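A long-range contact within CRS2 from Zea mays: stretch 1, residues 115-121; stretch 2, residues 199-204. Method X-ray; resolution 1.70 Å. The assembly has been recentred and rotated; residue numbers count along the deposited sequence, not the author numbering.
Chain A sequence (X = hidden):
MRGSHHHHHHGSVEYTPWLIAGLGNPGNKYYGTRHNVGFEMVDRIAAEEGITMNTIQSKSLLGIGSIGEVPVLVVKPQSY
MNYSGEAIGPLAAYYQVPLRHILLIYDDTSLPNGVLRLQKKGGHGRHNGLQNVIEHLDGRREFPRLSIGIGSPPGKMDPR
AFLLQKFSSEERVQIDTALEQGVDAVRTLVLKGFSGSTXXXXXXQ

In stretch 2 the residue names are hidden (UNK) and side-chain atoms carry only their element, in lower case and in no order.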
ATOM      1  N   VAL A 115      -2.235 -12.538  -5.641  1.00 11.84           N
ATOM      2  CA  VAL A 115      -3.615 -12.525  -5.127  1.00 11.83           C
ATOM      3  C   VAL A 115      -3.859 -11.279  -4.286  1.00 18.06           C
ATOM      4  O   VAL A 115      -3.065 -10.929  -3.394  1.00 14.80           O
ATOM      5  CB  VAL A 115      -3.831 -13.797  -4.296  1.00 14.74           C
ATOM      6  CG1 VAL A 115      -5.220 -13.791  -3.681  1.00 20.25           C
ATOM      7  CG2 VAL A 115      -3.729 -14.988  -5.266  1.00 15.44           C
ATOM      8  N   LEU A 116      -5.004 -10.594  -4.532  1.00 16.15           N
ATOM      9  CA  LEU A 116      -5.305  -9.409  -3.729  1.00 13.99           C
ATOM     10  C   LEU A 116      -6.280  -9.735  -2.641  1.00 17.19           C
ATOM     11  O   LEU A 116      -7.178 -10.577  -2.803  1.00 17.42           O
ATOM     12  CB  LEU A 116      -5.967  -8.320  -4.600  1.00 11.64           C
ATOM     13  CG  LEU A 116      -5.077  -7.786  -5.738  1.00 11.14           C
ATOM     14  CD1 LEU A 116      -5.803  -6.694  -6.554  1.00 17.78           C
ATOM     15  CD2 LEU A 116      -3.781  -7.171  -5.199  1.00  8.03           C
ATOM     16  N   ARG A 117      -6.248  -8.979  -1.580  1.00 12.30           N
ATOM     17  CA  ARG A 117      -7.295  -9.144  -0.610  1.00 12.75           C
ATOM     18  C   ARG A 117      -7.593  -7.812   0.043  1.00 10.29           C
ATOM     19  O   ARG A 117      -6.682  -7.014   0.305  1.00 12.07           O
ATOM     20  CB  ARG A 117      -6.955 -10.250   0.390  1.00 18.05           C
ATOM     21  CG  ARG A 117      -7.758 -10.191   1.663  1.00 30.09           C
ATOM     22  CD  ARG A 117      -7.395 -11.284   2.687  1.00 27.36           C
ATOM     23  NE  ARG A 117      -8.538 -11.575   3.552  1.00100.00           N
ATOM     24  CZ  ARG A 117      -8.611 -12.584   4.433  1.00100.00           C
ATOM     25  NH1 ARG A 117      -7.606 -13.468   4.594  1.00100.00           N
ATOM     26  NH2 ARG A 117      -9.745 -12.725   5.161  1.00100.00           N
ATOM     27  N   LEU A 118      -8.877  -7.542   0.346  1.00 11.28           N
ATOM     28  CA  LEU A 118      -9.169  -6.280   0.988  1.00 11.40           C
ATOM     29  C   LEU A 118      -9.706  -6.537   2.350  1.00 11.91           C
ATOM     30  O   LEU A 118     -10.660  -7.260   2.448  1.00 16.41           O
ATOM     31  CB  LEU A 118     -10.256  -5.566   0.159  1.00 13.94           C
ATOM     32  CG  LEU A 118     -10.831  -4.426   0.964  1.00 38.96           C
ATOM     33  CD1 LEU A 118      -9.766  -3.321   1.110  1.00 23.75           C
ATOM     34  CD2 LEU A 118     -12.054  -3.863   0.247  1.00 36.32           C
ATOM     35  N   GLN A 119      -9.174  -5.895   3.385  1.00 12.51           N
ATOM     36  CA  GLN A 119      -9.680  -6.021   4.762  1.00 18.72           C
ATOM     37  C   GLN A 119      -9.944  -4.672   5.353  1.00 28.36           C
ATOM     38  O   GLN A 119      -9.281  -3.759   4.996  1.00 16.74           O
ATOM     39  CB  GLN A 119      -8.771  -6.751   5.753  1.00 19.52           C
ATOM     40  CG  GLN A 119      -8.557  -8.209   5.360  1.00 36.38           C
ATOM     41  CD  GLN A 119      -7.358  -8.813   6.048  1.00 40.88           C
ATOM     42  OE1 GLN A 119      -7.482  -9.627   6.987  1.00 83.53           O
ATOM     43  NE2 GLN A 119      -6.191  -8.337   5.658  1.00 48.19           N
ATOM     44  N   LYS A 120     -10.857  -4.567   6.353  1.00 18.51           N
ATOM     45  CA  LYS A 120     -11.178  -3.259   6.942  1.00 13.75           C
ATOM     46  C   LYS A 120     -10.573  -3.067   8.290  1.00 20.26           C
ATOM     47  O   LYS A 120     -10.660  -2.014   8.942  1.00 25.96           O
ATOM     48  CB  LYS A 120     -12.664  -3.003   6.934  1.00 22.87           C
ATOM     49  CG  LYS A 120     -13.257  -3.350   5.585  1.00 58.99           C
ATOM     50  CD  LYS A 120     -13.581  -2.120   4.760  1.00 33.48           C
ATOM     51  CE  LYS A 120     -14.710  -2.406   3.787  1.00 72.58           C
ATOM     52  NZ  LYS A 120     -15.722  -1.340   3.756  1.00 41.31           N
ATOM     53  N   LYS A 121      -9.901  -4.060   8.685  1.00 16.57           N
ATOM     54  CA  LYS A 121      -9.196  -3.975   9.921  1.00 18.55           C
ATOM     55  C   LYS A 121      -8.291  -5.161  10.031  1.00 18.95           C
ATOM     56  O   LYS A 121      -8.255  -5.967   9.101  1.00 27.99           O
ATOM     57  CB  LYS A 121     -10.130  -3.882  11.060  1.00 18.00           C
ATOM     58  CG  LYS A 121     -10.999  -5.127  11.184  1.00 24.31           C
ATOM     59  CD  LYS A 121     -12.001  -4.972  12.316  1.00 35.72           C
ATOM     60  CE  LYS A 121     -13.008  -6.086  12.352  1.00100.00           C
ATOM     61  NZ  LYS A 121     -12.373  -7.390  12.099  1.00100.00           N
ATOM     62  N   UNK A 199     -18.235  -5.576   8.097  1.00 37.93           N
ATOM     63  CA  UNK A 199     -18.698  -5.902   6.736  1.00 28.74           C
ATOM     64  C   UNK A 199     -17.573  -6.129   5.770  1.00 27.36           C
ATOM     65  O   UNK A 199     -16.841  -5.199   5.467  1.00 41.95           O
ATOM     66  c   UNK A 199     -19.566  -4.822   6.194  1.00 42.98           C
ATOM     67  o   UNK A 199     -22.864  -4.202   6.435  1.00100.00           O
ATOM     68  c   UNK A 199     -21.915  -4.321   5.532  1.00100.00           C
ATOM     69  c   UNK A 199     -20.942  -5.392   5.902  1.00100.00           C
ATOM     70  o   UNK A 199     -21.760  -3.566   4.564  1.00100.00           O
ATOM     71  N   UNK A 200     -17.471  -7.369   5.275  1.00 34.27           N
ATOM     72  CA  UNK A 200     -16.368  -7.826   4.416  1.00 39.14           C
ATOM     73  C   UNK A 200     -16.597  -7.757   2.912  1.00 30.28           C
ATOM     74  O   UNK A 200     -17.687  -7.939   2.476  1.00 33.92           O
ATOM     75  c   UNK A 200     -17.020 -12.617   6.385  1.00 41.24           C
ATOM     76  c   UNK A 200     -15.667 -10.639   6.879  1.00 44.90           C
ATOM     77  c   UNK A 200     -16.057  -9.249   4.829  1.00 25.12           C
ATOM     78  n   UNK A 200     -15.873 -13.380   6.370  1.00 37.27           N
ATOM     79  n   UNK A 200     -16.918 -11.332   6.653  1.00 46.07           N
ATOM     80  c   UNK A 200     -15.789  -9.263   6.333  1.00 25.20           C
ATOM     81  n   UNK A 200     -18.249 -13.174   6.179  1.00 27.16           N
ATOM     82  N   UNK A 201     -15.526  -7.638   2.136  1.00 19.56           N
ATOM     83  CA  UNK A 201     -15.627  -7.599   0.683  1.00 17.01           C
ATOM     84  C   UNK A 201     -14.668  -8.546   0.106  1.00 25.80           C
ATOM     85  O   UNK A 201     -13.549  -8.647   0.583  1.00 34.80           O
ATOM     86  c   UNK A 201     -15.305  -6.170   0.143  1.00 20.26           C
ATOM     87  c   UNK A 201     -17.536  -4.986  -0.139  1.00 23.16           C
ATOM     88  c   UNK A 201     -17.362  -3.748   2.322  1.00 36.92           C
ATOM     89  c   UNK A 201     -18.562  -4.131   0.279  1.00 22.22           C
ATOM     90  c   UNK A 201     -16.366  -5.161   0.597  1.00 22.57           C
ATOM     91  c   UNK A 201     -18.506  -3.557   1.546  1.00 27.77           C
ATOM     92  c   UNK A 201     -16.316  -4.551   1.852  1.00 39.18           C
ATOM     93  N   UNK A 202     -15.094  -9.230  -0.934  1.00 15.14           N
ATOM     94  CA  UNK A 202     -14.288 -10.191  -1.712  1.00 15.02           C
ATOM     95  C   UNK A 202     -13.907  -9.547  -3.003  1.00 19.08           C
ATOM     96  O   UNK A 202     -14.708  -8.863  -3.596  1.00 16.78           O
ATOM     97  o   UNK A 202     -17.153 -12.087  -1.033  1.00100.00           O
ATOM     98  c   UNK A 202     -15.120 -11.420  -2.076  1.00 19.23           C
ATOM     99  n   UNK A 202     -15.379 -11.677   0.309  1.00 73.95           N
ATOM    100  c   UNK A 202     -15.953 -11.830  -0.893  1.00 55.67           C
ATOM    101  N   UNK A 203     -12.750  -9.879  -3.535  1.00 16.91           N
ATOM    102  CA  UNK A 203     -12.348  -9.327  -4.816  1.00 16.25           C
ATOM    103  C   UNK A 203     -12.335 -10.402  -5.842  1.00 23.61           C
ATOM    104  O   UNK A 203     -12.067 -11.542  -5.577  1.00 31.78           O
ATOM    105  c   UNK A 203     -10.949  -8.625  -4.817  1.00 19.12           C
ATOM    106  c   UNK A 203     -11.707  -6.517  -3.685  1.00 32.39           C
ATOM    107  c   UNK A 203      -9.234  -7.121  -3.650  1.00 14.99           C
ATOM    108  c   UNK A 203     -10.697  -7.663  -3.659  1.00 32.10           C
ATOM    109  N   UNK A 204     -12.675 -10.037  -7.005  1.00 22.78           N
ATOM    110  CA  UNK A 204     -12.666 -10.965  -8.094  1.00 22.82           C
ATOM    111  C   UNK A 204     -12.026 -10.279  -9.241  1.00 65.75           C
ATOM    112  O   UNK A 204     -12.364  -9.108  -9.547  1.00 33.29           O
ATOM    113  c   UNK A 204     -14.853 -12.046  -7.385  1.00 26.67           C
ATOM    114  c   UNK A 204     -13.974 -12.335  -9.739  1.00 23.35           C
ATOM    115  c   UNK A 204     -14.088 -11.385  -8.533  1.00 28.64           C
TER
HETATM  116  O   HOH W   1     -10.999  -9.457  -0.214  1.00 13.72           O

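Position 199 carries three carbons in an unbranched run, the third bearing two oxygens. That is a carboxylate one methylene longer than aspartate, so the residue is Glu 199. Its side chain ends away from stretch 1 and is poorly ordered; what meets stretch 1 is backbone, with Lys 120 CE 3.9 Å from Glu 199 O. Opposite charges in neighbouring positions do not by themselves make a salt bridge.

Position 200 has three carbons, then a nitrogen, then a carbon holding two more nitrogens. This guanidinium marks Arg 200. CA-to-CB points away from stretch 1, the side chain makes no contact with it, and the residue touches a crystal neighbour.

At position 201 one carbon leads into a ring of six carbons with no heteroatom attached, and CA-to-CB points toward stretch 1. Its CB packs 4.0 Å from Leu 118 CD2, and the ring reaches the amine of Lys 120. A plain six-carbon ring without a hydroxyl is Phe 201, and Phe 201 CE2 lies 3.2 Å from Lys 120 NZ. The lysine nitrogen approaches the ring obliquely.

Position 202 shows two carbons, the second carrying one oxygen and one nitrogen. This short amide is Asn 202; CA-to-CB points away, and it makes no contact with stretch 1.

Position 203 has four carbons forked at the second, and CA-to-CB points toward stretch 1. The fork packs against Leu 116 and Leu 118. Forking beyond CB identifies Leu 203. Leu 203 CD1 lies 3.6 Å from Leu 116 CB, and both Leu 203 CD1 and Leu 203 CD2 stand 4.2 Å from Leu 118 CB.

Position 204 holds three carbons, one bearing the other two. Branching at CB with carbon alone gives Val 204, which is out of reach of stretch 1.

The contact rests on alternation. Leu 116, Leu 118 and Lys 120 point toward stretch 2, and Phe 201 and Leu 203 point back, while Arg 117, Gln 119, Arg 200 and Asn 202 turn away. The segments run nearly antiparallel, 168° apart, yet no direct hydrogen bond joins them: at the register pair, Leu 118 CA and Phe 201 CA stand 6.6 Å apart. A water fills the backbone gap, accepting from Leu 118 N at 2.9 Å and donating to Phe 201 O at 2.8 Å. The rule to read here is that inward-facing apolar side chains can pack two extended segments together while one water links their main chains.

Stretch 2, residues 199-204: ERFNLV
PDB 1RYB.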